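Side-chain contacts in N-isopropylammelide isopropylaminohydrolase (Burkholderia multivorans ATCC 17616, PDB 6NBO), which belongs to the amidohydrolase family of metal-dependent hydrolases, which carry their metal site in a TIM-barrel domain, and is modelled here with bound zinc: residues R386-V389 against V395-N398; D26-I29 against I34-T37; C343-A348 against D355-Q360; D317-A322 against A376-A381; H220-M225 against A283-S288. All blocks are in the same frame, centred on the assembly; numbering follows the deposited sequence. Where two conformers were deposited one is given.

Contact 1: R386-V389 against V395-N398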
# COMPACT_ATOMS: atom_id res chain seq x y z
N ARG A 386 8.48 -3.06 19.15
CA ARG A 386 9.53 -2.78 20.11
C ARG A 386 10.69 -2.02 19.47
O ARG A 386 11.28 -1.12 20.09
CB ARG A 386 10.04 -4.08 20.73
CG ARG A 386 11.07 -3.81 21.81
CD ARG A 386 11.95 -5.00 22.03
NE ARG A 386 11.21 -6.11 22.60
CZ ARG A 386 11.67 -7.35 22.64
NH1 ARG A 386 12.87 -7.63 22.13
NH2 ARG A 386 10.94 -8.32 23.18
N LEU A 387 11.02 -2.36 18.23
CA LEU A 387 12.13 -1.76 17.50
C LEU A 387 11.73 -1.65 16.04
O LEU A 387 11.17 -2.59 15.48
CB LEU A 387 13.41 -2.60 17.61
CG LEU A 387 14.63 -2.04 16.87
CD1 LEU A 387 15.10 -0.75 17.54
CD2 LEU A 387 15.76 -3.05 16.84
N VAL A 388 12.00 -0.50 15.42
CA VAL A 388 11.88 -0.36 13.98
C VAL A 388 13.23 0.10 13.46
O VAL A 388 13.78 1.10 13.95
CB VAL A 388 10.76 0.62 13.56
CG1 VAL A 388 10.65 0.68 12.04
CG2 VAL A 388 9.41 0.20 14.17
N VAL A 389 13.78 -0.66 12.52
CA VAL A 389 14.99 -0.30 11.79
C VAL A 389 14.58 -0.04 10.35
O VAL A 389 13.84 -0.83 9.76
CB VAL A 389 16.04 -1.41 11.86
CG1 VAL A 389 17.27 -1.02 11.06
CG2 VAL A 389 16.38 -1.72 13.31
N VAL A 395 14.99 3.77 13.92
CA VAL A 395 14.13 4.93 13.78
C VAL A 395 13.00 4.98 14.81
O VAL A 395 12.40 6.05 14.99
CB VAL A 395 13.54 5.03 12.35
CG1 VAL A 395 14.62 5.27 11.35
CG2 VAL A 395 12.74 3.75 11.99
N ALA A 396 12.68 3.88 15.48
CA ALA A 396 11.58 3.90 16.43
C ALA A 396 11.80 2.84 17.49
O ALA A 396 12.38 1.78 17.22
CB ALA A 396 10.24 3.68 15.72
N ARG A 397 11.34 3.13 18.70
CA ARG A 397 11.32 2.14 19.77
C ARG A 397 10.00 2.25 20.50
O ARG A 397 9.50 3.36 20.73
CB ARG A 397 12.47 2.34 20.78
CG ARG A 397 13.88 2.12 20.22
CD ARG A 397 14.90 2.32 21.34
NE ARG A 397 16.28 2.18 20.87
CZ ARG A 397 16.90 1.02 20.73
NH1 ARG A 397 16.28 -0.12 21.01
NH2 ARG A 397 18.16 0.99 20.31
N ASN A 398 9.44 1.10 20.86
CA ASN A 398 8.18 1.00 21.59
C ASN A 398 7.11 1.91 20.99
O ASN A 398 6.38 2.63 21.66
CB ASN A 398 8.42 1.27 23.08
CG ASN A 398 9.27 0.18 23.71
OD1 ASN A 398 9.10 -1.00 23.41
ND2 ASN A 398 10.20 0.58 24.56
O HOH W 1 13.54 -0.96 21.62
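The beta hairpin of strands 387-390 and 393-397 is paired here by Leu387 opposite Arg397 and Val388 opposite Ala396, with the strand directions 170° apart. Val388 N donates to Ala396 O at 2.9 Å, the donor standing well above the carbonyl plane. In return Val388 O receives two N-H groups, Val395 N at 2.9 Å in a nearly straight bond and Ala396 N at 3.4 Å in a weak one. Two residues facing one make this a classic beta bulge, and it brings the Val395 side chain beside Val388, with CG2 of Val395 3.7 Å from CG1 of Val388. On the face that Val388 shares with Ala396, their CB atoms are 3.8 Å apart. On the other face Leu387 and Arg397 run side by side in the same direction. Leu387 CD1 sits over one face of the Arg397 guanidinium, 3.7 Å from NH1 and toward the rim of the group. The Arg397 chain is extended from CG to NE, which carries NH1 to a water in the guanidinium plane; that water donates to Arg386 O, and Glu50 makes a salt bridge with the same NH1. Arg386 O also accepts from Asn398 N at 3.0 Å.

Contact 2: D26-I29 against I34-T37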
# COMPACT_ATOMS: atom_id res chain seq x y z
N ASP A 26 20.51 -14.44 14.44
CA ASP A 26 20.93 -13.05 14.48
C ASP A 26 20.83 -12.46 13.08
O ASP A 26 20.89 -13.17 12.07
CB ASP A 26 22.37 -12.89 14.98
CG ASP A 26 22.64 -13.59 16.29
OD1 ASP A 26 21.71 -13.76 17.11
OD2 ASP A 26 23.80 -13.97 16.50
N ILE A 27 20.68 -11.14 13.03
CA ILE A 27 20.64 -10.40 11.77
C ILE A 27 21.73 -9.34 11.84
O ILE A 27 21.66 -8.43 12.67
CB ILE A 27 19.27 -9.74 11.52
CG1 ILE A 27 18.16 -10.79 11.48
CG2 ILE A 27 19.29 -8.94 10.21
CD1 ILE A 27 16.73 -10.18 11.41
N LEU A 28 22.73 -9.47 10.98
CA LEU A 28 23.79 -8.48 10.87
C LEU A 28 23.44 -7.49 9.76
O LEU A 28 23.18 -7.90 8.62
CB LEU A 28 25.14 -9.13 10.58
CG LEU A 28 26.31 -8.16 10.41
CD1 LEU A 28 26.58 -7.38 11.70
CD2 LEU A 28 27.59 -8.88 9.95
N ILE A 29 23.47 -6.21 10.09
CA ILE A 29 23.15 -5.14 9.15
C ILE A 29 24.40 -4.32 8.94
O ILE A 29 25.11 -3.99 9.90
CB ILE A 29 22.01 -4.26 9.70
CG1 ILE A 29 20.70 -5.04 9.67
CG2 ILE A 29 21.91 -2.94 8.93
CD1 ILE A 29 19.66 -4.49 10.65
N ILE A 34 20.89 -5.86 4.75
CA ILE A 34 21.17 -7.01 5.58
C ILE A 34 22.42 -7.70 5.04
O ILE A 34 22.50 -8.02 3.85
CB ILE A 34 19.97 -7.96 5.62
CG1 ILE A 34 18.78 -7.23 6.26
CG2 ILE A 34 20.33 -9.23 6.37
CD1 ILE A 34 17.63 -8.11 6.58
N ALA A 35 23.41 -7.89 5.91
CA ALA A 35 24.69 -8.45 5.47
C ALA A 35 24.77 -9.95 5.69
O ALA A 35 25.35 -10.67 4.86
CB ALA A 35 25.84 -7.77 6.21
N ARG A 36 24.20 -10.44 6.78
CA ARG A 36 24.37 -11.82 7.20
C ARG A 36 23.20 -12.18 8.11
O ARG A 36 22.75 -11.35 8.90
CB ARG A 36 25.70 -11.98 7.94
CG ARG A 36 26.50 -13.19 7.58
CD ARG A 36 27.72 -13.34 8.50
NE ARG A 36 28.05 -14.75 8.64
CZ ARG A 36 28.88 -15.24 9.55
NH1 ARG A 36 29.48 -14.43 10.42
NH2 ARG A 36 29.10 -16.55 9.59
N THR A 37 22.71 -13.41 7.99
CA THR A 37 21.74 -13.96 8.93
C THR A 37 22.18 -15.36 9.34
O THR A 37 22.76 -16.10 8.54
CB THR A 37 20.32 -14.05 8.34
OG1 THR A 37 20.36 -14.87 7.16
CG2 THR A 37 19.81 -12.67 7.98
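Strands 26-29 and 34-37 run antiparallel at 154°, Ile27 facing Thr37 and Leu28 facing Arg36, until a classic beta bulge shifts the register by one and puts Ile29 opposite Ile34. At the bulge Leu28 O takes Ala35 N at 2.7 Å and, more weakly, Arg36 N at 3.3 Å, while Leu28 N donates to Arg36 O at 2.8 Å. The shift brings Ile34 onto the face of Ile27 and Ile29. In Ile27 and Ile34, chi1 of -59° and -63° sets CG1 beside the backbone N and leaves CG2 anti to it, and the two CG2 branches meet across the strands at 4.0 Å. Ile34 CD1 reaches the same Ile27 methyl at 4.1 Å. The opposite face carries Leu28 and Arg36, whose side chains cross at a slant with the two CB atoms 3.9 Å apart; Arg36 then leads away to a salt bridge with Asp42. Ala35 CB is 3.6 Å from Leu28 O, close beside the bulge. Asp26 turns its carboxylate outside the pair, to the backbone N-H groups of Leu41 and Asn16. Polar bonding between the strands is thus confined to the backbone, with isoleucine contacts on one face and Leu28 against the aliphatic part of Arg36 on the other.

Contact 3: C343-A348 against D355-Q360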
# COMPACT_ATOMS: atom_id res chain seq x y z
N CYS A 343 -0.16 -10.21 2.81
CA CYS A 343 -0.74 -9.06 2.10
C CYS A 343 -0.15 -7.72 2.52
O CYS A 343 -0.31 -6.73 1.79
CB CYS A 343 -2.26 -9.01 2.31
SG CYS A 343 -3.12 -10.43 1.61
N VAL A 344 0.47 -7.62 3.71
CA VAL A 344 1.10 -6.38 4.13
C VAL A 344 2.61 -6.53 4.29
O VAL A 344 3.27 -5.65 4.86
CB VAL A 344 0.47 -5.82 5.43
CG1 VAL A 344 -1.04 -5.69 5.27
CG2 VAL A 344 0.83 -6.67 6.66
N THR A 345 3.18 -7.63 3.78
CA THR A 345 4.62 -7.81 3.75
C THR A 345 5.06 -8.26 2.35
O THR A 345 5.04 -7.45 1.41
CB THR A 345 5.09 -8.80 4.83
OG1 THR A 345 4.32 -10.01 4.78
CG2 THR A 345 4.93 -8.17 6.24
N HIS A 346 5.49 -9.51 2.18
CA HIS A 346 6.11 -9.93 0.92
C HIS A 346 5.15 -9.80 -0.26
O HIS A 346 5.58 -9.45 -1.37
CB HIS A 346 6.60 -11.37 1.03
CG HIS A 346 7.60 -11.58 2.12
ND1 HIS A 346 7.23 -11.78 3.43
CD2 HIS A 346 8.95 -11.60 2.10
CE1 HIS A 346 8.31 -11.91 4.17
NE2 HIS A 346 9.37 -11.82 3.39
N GLY A 347 3.87 -10.12 -0.07
CA GLY A 347 2.92 -10.01 -1.17
C GLY A 347 2.68 -8.58 -1.59
O GLY A 347 2.66 -8.27 -2.78
N ALA A 348 2.51 -7.67 -0.62
CA ALA A 348 2.38 -6.26 -0.94
C ALA A 348 3.62 -5.73 -1.65
O ALA A 348 3.52 -4.95 -2.61
CB ALA A 348 2.13 -5.44 0.33
N ASP A 355 11.38 -3.17 -4.34
CA ASP A 355 12.50 -4.08 -4.55
C ASP A 355 13.33 -4.25 -3.28
O ASP A 355 13.18 -3.50 -2.31
CB ASP A 355 13.39 -3.55 -5.68
CG ASP A 355 12.62 -3.35 -6.98
OD1 ASP A 355 11.92 -4.29 -7.41
OD2 ASP A 355 12.72 -2.25 -7.56
N ALA A 356 14.24 -5.24 -3.30
CA ALA A 356 15.18 -5.50 -2.20
C ALA A 356 14.43 -5.68 -0.87
O ALA A 356 14.83 -5.15 0.17
CB ALA A 356 16.21 -4.38 -2.08
N TYR A 357 13.35 -6.44 -0.92
CA TYR A 357 12.46 -6.62 0.21
C TYR A 357 12.78 -7.90 0.96
O TYR A 357 13.14 -8.92 0.36
CB TYR A 357 11.00 -6.66 -0.26
CG TYR A 357 10.05 -6.71 0.90
CD1 TYR A 357 9.71 -5.54 1.57
CD2 TYR A 357 9.52 -7.92 1.37
CE1 TYR A 357 8.87 -5.56 2.67
CE2 TYR A 357 8.68 -7.95 2.47
CZ TYR A 357 8.36 -6.76 3.11
OH TYR A 357 7.54 -6.76 4.20
N GLY A 358 12.64 -7.87 2.28
CA GLY A 358 12.72 -9.10 3.06
C GLY A 358 13.78 -9.07 4.14
O GLY A 358 14.29 -8.00 4.49
N LEU A 359 14.11 -10.25 4.69
CA LEU A 359 15.11 -10.35 5.76
C LEU A 359 16.30 -11.21 5.36
O LEU A 359 17.07 -11.63 6.23
CB LEU A 359 14.49 -10.90 7.04
CG LEU A 359 13.37 -10.06 7.67
CD1 LEU A 359 12.80 -10.78 8.88
CD2 LEU A 359 13.89 -8.69 8.05
N GLN A 360 16.47 -11.48 4.09
CA GLN A 360 17.64 -12.23 3.67
C GLN A 360 18.77 -11.28 3.33
O GLN A 360 18.54 -10.10 3.05
CB GLN A 360 17.31 -13.09 2.45
CG GLN A 360 16.11 -14.01 2.64
CD GLN A 360 16.25 -14.90 3.86
OE1 GLN A 360 17.26 -15.58 4.04
NE2 GLN A 360 15.23 -14.90 4.72
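A chi1 of -174° swings the Tyr357 phenol away from its own backbone N and toward the start of helix 346-352, and His346, with chi2 at 82°, turns a ring face to meet it. The result is a T-shaped pair, planes at 90° and centroids 5.2 Å apart, in which tyrosine supplies the edge and histidine the face. Tyr357 CE2 does the touching: it stands above the imidazole toward the rim, 3.7 Å from His346 CD2. The same CE2 lies 3.6 Å from His346 N, so the ring also passes close to the first turn of the helix. The hydroxyl rests against Thr345, which sits at the N-cap position without a side-chain capping bond, with Tyr357 OH 3.1 Å from Thr345 CA and 3.2 Å from Thr345 CB. These are contacts with carbon; the hydroxyl has its hydrogen bond with Gly60 O, in strand 56-66, and Thr345 OG1 bonds to Leu341 O. Gly358 CA comes within 4.3 Å of His346 NE2. Pro59 of the same strand touches both aromatic side chains. The loop after helix 346-352 is therefore held on the helix start by ring and carbon contacts, with the bond to Gly60 fixing the phenol's far end.

Contact 4: D317-A322 against A376-A381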
# COMPACT_ATOMS: atom_id res chain seq x y z
N ASP A 317 -1.14 1.14 11.67
CA ASP A 317 -0.68 -0.19 12.06
C ASP A 317 -1.08 -1.19 10.96
O ASP A 317 -2.23 -1.62 10.90
CB ASP A 317 -1.28 -0.57 13.41
CG ASP A 317 -0.69 -1.86 13.96
OD1 ASP A 317 -0.07 -2.59 13.18
OD2 ASP A 317 -0.85 -2.13 15.16
N MET A 318 -0.12 -1.59 10.11
CA MET A 318 -0.47 -2.53 9.05
C MET A 318 -0.73 -3.93 9.58
O MET A 318 -1.36 -4.73 8.88
CB MET A 318 0.61 -2.58 7.96
CG MET A 318 0.69 -1.30 7.11
SD MET A 318 -0.92 -0.76 6.48
CE MET A 318 -1.31 -2.12 5.37
N LEU A 319 -0.26 -4.26 10.78
CA LEU A 319 -0.68 -5.52 11.38
C LEU A 319 -2.18 -5.52 11.63
O LEU A 319 -2.85 -6.54 11.46
CB LEU A 319 0.08 -5.79 12.69
CG LEU A 319 1.57 -6.11 12.57
CD1 LEU A 319 2.16 -6.53 13.93
CD2 LEU A 319 1.79 -7.21 11.51
N GLU A 320 -2.73 -4.36 12.02
CA GLU A 320 -4.17 -4.28 12.21
C GLU A 320 -4.90 -4.46 10.89
O GLU A 320 -5.98 -5.07 10.84
CB GLU A 320 -4.55 -2.95 12.86
CG GLU A 320 -6.04 -2.86 13.16
CD GLU A 320 -6.33 -1.79 14.18
OE1 GLU A 320 -6.77 -0.70 13.78
OE2 GLU A 320 -6.07 -2.04 15.37
N ARG A 321 -4.36 -3.91 9.80
CA ARG A 321 -5.01 -4.11 8.51
C ARG A 321 -4.98 -5.58 8.10
O ARG A 321 -5.95 -6.11 7.55
CB ARG A 321 -4.35 -3.24 7.44
CG ARG A 321 -5.04 -3.28 6.07
CD ARG A 321 -6.53 -2.98 6.16
NE ARG A 321 -6.84 -1.82 7.00
CZ ARG A 321 -8.05 -1.28 7.09
NH1 ARG A 321 -9.06 -1.77 6.37
NH2 ARG A 321 -8.27 -0.24 7.88
N ALA A 322 -3.87 -6.26 8.39
CA ALA A 322 -3.80 -7.70 8.14
C ALA A 322 -4.87 -8.42 8.93
O ALA A 322 -5.55 -9.31 8.40
CB ALA A 322 -2.41 -8.23 8.50
N ALA A 376 0.86 -15.59 13.68
CA ALA A 376 -0.58 -15.44 13.81
C ALA A 376 -0.93 -14.59 15.03
O ALA A 376 -1.81 -13.72 14.95
CB ALA A 376 -1.24 -16.83 13.90
N GLU A 377 -0.24 -14.81 16.15
CA GLU A 377 -0.45 -13.96 17.32
C GLU A 377 -0.14 -12.50 17.00
O GLU A 377 -0.89 -11.60 17.41
CB GLU A 377 0.42 -14.42 18.50
CG GLU A 377 0.20 -13.57 19.75
CD GLU A 377 1.24 -13.81 20.85
OE1 GLU A 377 1.90 -14.87 20.86
OE2 GLU A 377 1.39 -12.92 21.71
N ALA A 378 0.95 -12.24 16.29
CA ALA A 378 1.29 -10.86 15.94
C ALA A 378 0.17 -10.20 15.14
O ALA A 378 -0.10 -9.01 15.32
CB ALA A 378 2.60 -10.81 15.15
N VAL A 379 -0.47 -10.95 14.24
CA VAL A 379 -1.57 -10.39 13.47
C VAL A 379 -2.73 -9.97 14.38
O VAL A 379 -3.22 -8.84 14.30
CB VAL A 379 -2.04 -11.37 12.38
CG1 VAL A 379 -3.36 -10.88 11.76
CG2 VAL A 379 -0.97 -11.51 11.30
N VAL A 380 -3.18 -10.86 15.26
CA VAL A 380 -4.38 -10.51 16.02
C VAL A 380 -4.07 -9.64 17.24
O VAL A 380 -4.89 -8.80 17.63
CB VAL A 380 -5.19 -11.76 16.44
CG1 VAL A 380 -5.48 -12.64 15.23
CG2 VAL A 380 -4.49 -12.53 17.54
N ALA A 381 -2.91 -9.83 17.87
CA ALA A 381 -2.60 -9.05 19.06
C ALA A 381 -2.01 -7.69 18.74
O ALA A 381 -2.08 -6.79 19.59
CB ALA A 381 -1.62 -9.81 19.97
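Leu319 lays its CD1 methyl against the backbone of helix 375-381, 3.6 Å from Ala378 O, with Ala378 CB farther along at 4.5 Å. Its CG is anti to the carbonyl carbon (chi1 -70°), and the branch thereby reaches the Ala378 carbonyl of the other helix. One turn on, Ala322 meets Val379. Val379 CG1 is the branch that touches, lying 4.0 Å from Ala322 C and 4.3 Å from Ala322 CB. Between these two contacts the backbones come near each other, Leu319 CA and Val379 CA being 5.4 Å apart. Val379 O is buried there and has no polar partner in the model, lying 3.7 Å from Leu319 O, another acceptor. With the small Ala322 and Ala378 in place, the axes of 318-322 and 376-381 are 7.8 Å apart, crossing at -100°. At the start of helix 318-328 Asp317 is the N-cap, OD1 accepting weak bonds from the N-H groups of Leu319 and Glu320, and this same oxygen forms a salt bridge with Arg385. Glu320 pairs with Arg382, just beyond helix 375-381. Leu319 also touches Leu61 of strand 56-66 and Leu341 of helix 334-342. The close, nearly perpendicular crossing is consistent with the helical layer around the barrel of this family.

Contact 5: H220-M225 against A283-S288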
# COMPACT_ATOMS: atom_id res chain seq x y z
N HIS A 220 -14.41 0.40 -8.39
CA HIS A 220 -15.52 0.15 -7.47
C HIS A 220 -16.72 -0.47 -8.15
O HIS A 220 -17.65 -0.88 -7.46
CB HIS A 220 -16.02 1.45 -6.83
CG HIS A 220 -14.95 2.33 -6.29
ND1 HIS A 220 -14.43 3.39 -7.01
CD2 HIS A 220 -14.32 2.34 -5.09
CE1 HIS A 220 -13.51 4.00 -6.28
NE2 HIS A 220 -13.43 3.39 -5.11
N GLU A 221 -16.73 -0.51 -9.48
CA GLU A 221 -17.94 -0.89 -10.20
C GLU A 221 -18.35 -2.31 -9.83
O GLU A 221 -17.52 -3.21 -9.74
CB GLU A 221 -17.72 -0.76 -11.70
CG GLU A 221 -17.43 0.67 -12.14
CD GLU A 221 -17.08 0.76 -13.61
OE1 GLU A 221 -16.91 -0.31 -14.25
OE2 GLU A 221 -17.01 1.88 -14.13
N ARG A 222 -19.64 -2.49 -9.61
CA ARG A 222 -20.17 -3.75 -9.13
C ARG A 222 -20.60 -4.63 -10.30
O ARG A 222 -20.96 -4.13 -11.37
CB ARG A 222 -21.34 -3.50 -8.19
CG ARG A 222 -20.96 -2.63 -7.01
CD ARG A 222 -20.14 -3.44 -6.01
NE ARG A 222 -20.85 -4.67 -5.69
CZ ARG A 222 -21.82 -4.76 -4.79
NH1 ARG A 222 -22.18 -3.68 -4.10
NH2 ARG A 222 -22.43 -5.92 -4.57
N GLY A 223 -20.55 -5.94 -10.08
CA GLY A 223 -21.24 -6.88 -10.96
C GLY A 223 -20.72 -6.87 -12.39
O GLY A 223 -19.52 -6.77 -12.64
N SER A 224 -21.66 -6.97 -13.34
CA SER A 224 -21.30 -7.13 -14.75
C SER A 224 -20.63 -5.88 -15.32
O SER A 224 -19.75 -5.99 -16.18
CB SER A 224 -22.55 -7.46 -15.56
OG SER A 224 -23.61 -6.59 -15.22
N MET A 225 -21.01 -4.69 -14.85
CA MET A 225 -20.33 -3.48 -15.29
C MET A 225 -18.86 -3.50 -14.90
O MET A 225 -17.98 -3.22 -15.73
CB MET A 225 -21.02 -2.25 -14.71
CG MET A 225 -20.22 -0.99 -14.97
SD MET A 225 -20.84 0.40 -14.04
CE MET A 225 -22.34 0.78 -14.86
N ALA A 283 -18.59 -3.98 4.49
CA ALA A 283 -19.98 -3.82 4.08
C ALA A 283 -20.18 -3.91 2.57
O ALA A 283 -21.25 -3.51 2.07
CB ALA A 283 -20.54 -2.49 4.59
N VAL A 284 -19.20 -4.40 1.82
CA VAL A 284 -19.37 -4.65 0.38
C VAL A 284 -18.60 -5.91 0.03
O VAL A 284 -17.65 -6.29 0.73
CB VAL A 284 -18.86 -3.45 -0.46
CG1 VAL A 284 -17.47 -3.06 -0.04
CG2 VAL A 284 -18.89 -3.73 -1.97
N PRO A 285 -19.07 -6.65 -0.99
CA PRO A 285 -18.31 -7.82 -1.44
C PRO A 285 -16.88 -7.47 -1.81
O PRO A 285 -16.58 -6.37 -2.27
CB PRO A 285 -19.11 -8.32 -2.65
CG PRO A 285 -20.38 -7.51 -2.69
CD PRO A 285 -20.47 -6.72 -1.42
N VAL A 286 -15.98 -8.42 -1.57
CA VAL A 286 -14.56 -8.20 -1.82
C VAL A 286 -14.03 -9.39 -2.62
O VAL A 286 -14.62 -10.48 -2.61
CB VAL A 286 -13.76 -8.03 -0.50
CG1 VAL A 286 -14.20 -6.76 0.22
CG2 VAL A 286 -13.96 -9.25 0.38
N PRO A 287 -12.91 -9.21 -3.31
CA PRO A 287 -12.22 -10.39 -3.86
C PRO A 287 -11.79 -11.31 -2.73
O PRO A 287 -11.27 -10.87 -1.70
CB PRO A 287 -11.03 -9.79 -4.61
CG PRO A 287 -10.88 -8.41 -4.09
CD PRO A 287 -12.24 -7.96 -3.67
N SER A 288 -12.06 -12.60 -2.91
CA SER A 288 -11.57 -13.60 -1.97
C SER A 288 -10.05 -13.66 -2.05
O SER A 288 -9.49 -13.89 -3.13
CB SER A 288 -12.19 -14.96 -2.28
OG SER A 288 -11.48 -16.00 -1.65
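A loop running into a helix start (220-225) and a second loop (283-288) stay well apart, Arg222 and Pro285 being the nearest pair at 8.9 Å between CA atoms. The first follows strand 215-219. Arg222 bridges the distance with its side chain. Its chain bends at chi2 (-75°) and again at chi3 (-52°), folding the guanidinium round to the Val284-Pro285 step. The pyrrolidine ring comes over one face of that flat group: Pro285 CG is 3.2 Å from Arg222 NH2 and 3.7 Å from Arg222 CZ, while CD stands above the plane toward the rim, 3.8 Å from NH2. Arg222 and Pro285 cross at about a right angle. Val284 covers part of the same face, its CG2 lying 3.9 Å from Arg222 NH1. Asp256 of helix 253-256 forms a salt bridge with Arg222 NE and also accepts from Gly223 N; Pro285 also touches Asp256. The Val284 side chain is about 9 Å from a bound zinc ion, and the His220 ring meets that of the zinc ligand His250, near the metal site. The charge of Arg222 is thus partnered by Asp256, whereas valine and proline supply apolar contact to a guanidinium face at the protein surface.

In the fold
Contacts 1 and 2 are bulged antiparallel hairpins held by backbone bonds, in different sheets, yet they touch where Val389 packs on Ile29; contact 1 is only partly buried, contact 2 buried. Contacts 3 and 4 are buried and lack hydrogen bonds between their segments: one pairs aromatic rings, the other joins two helices through aliphatic side chains and closely approaching backbones. They meet where Val344 packs on Met318 and Ala322, and contact 3 lies inside the chain loop that contact 4 closes. Ile34 and Thr37 of contact 2 pack on the 358-360 end of contact 3. Contact 5 stands apart at the surface near the zinc site, its centre about 38 Å from contact 1's, and rests on a guanidinium face.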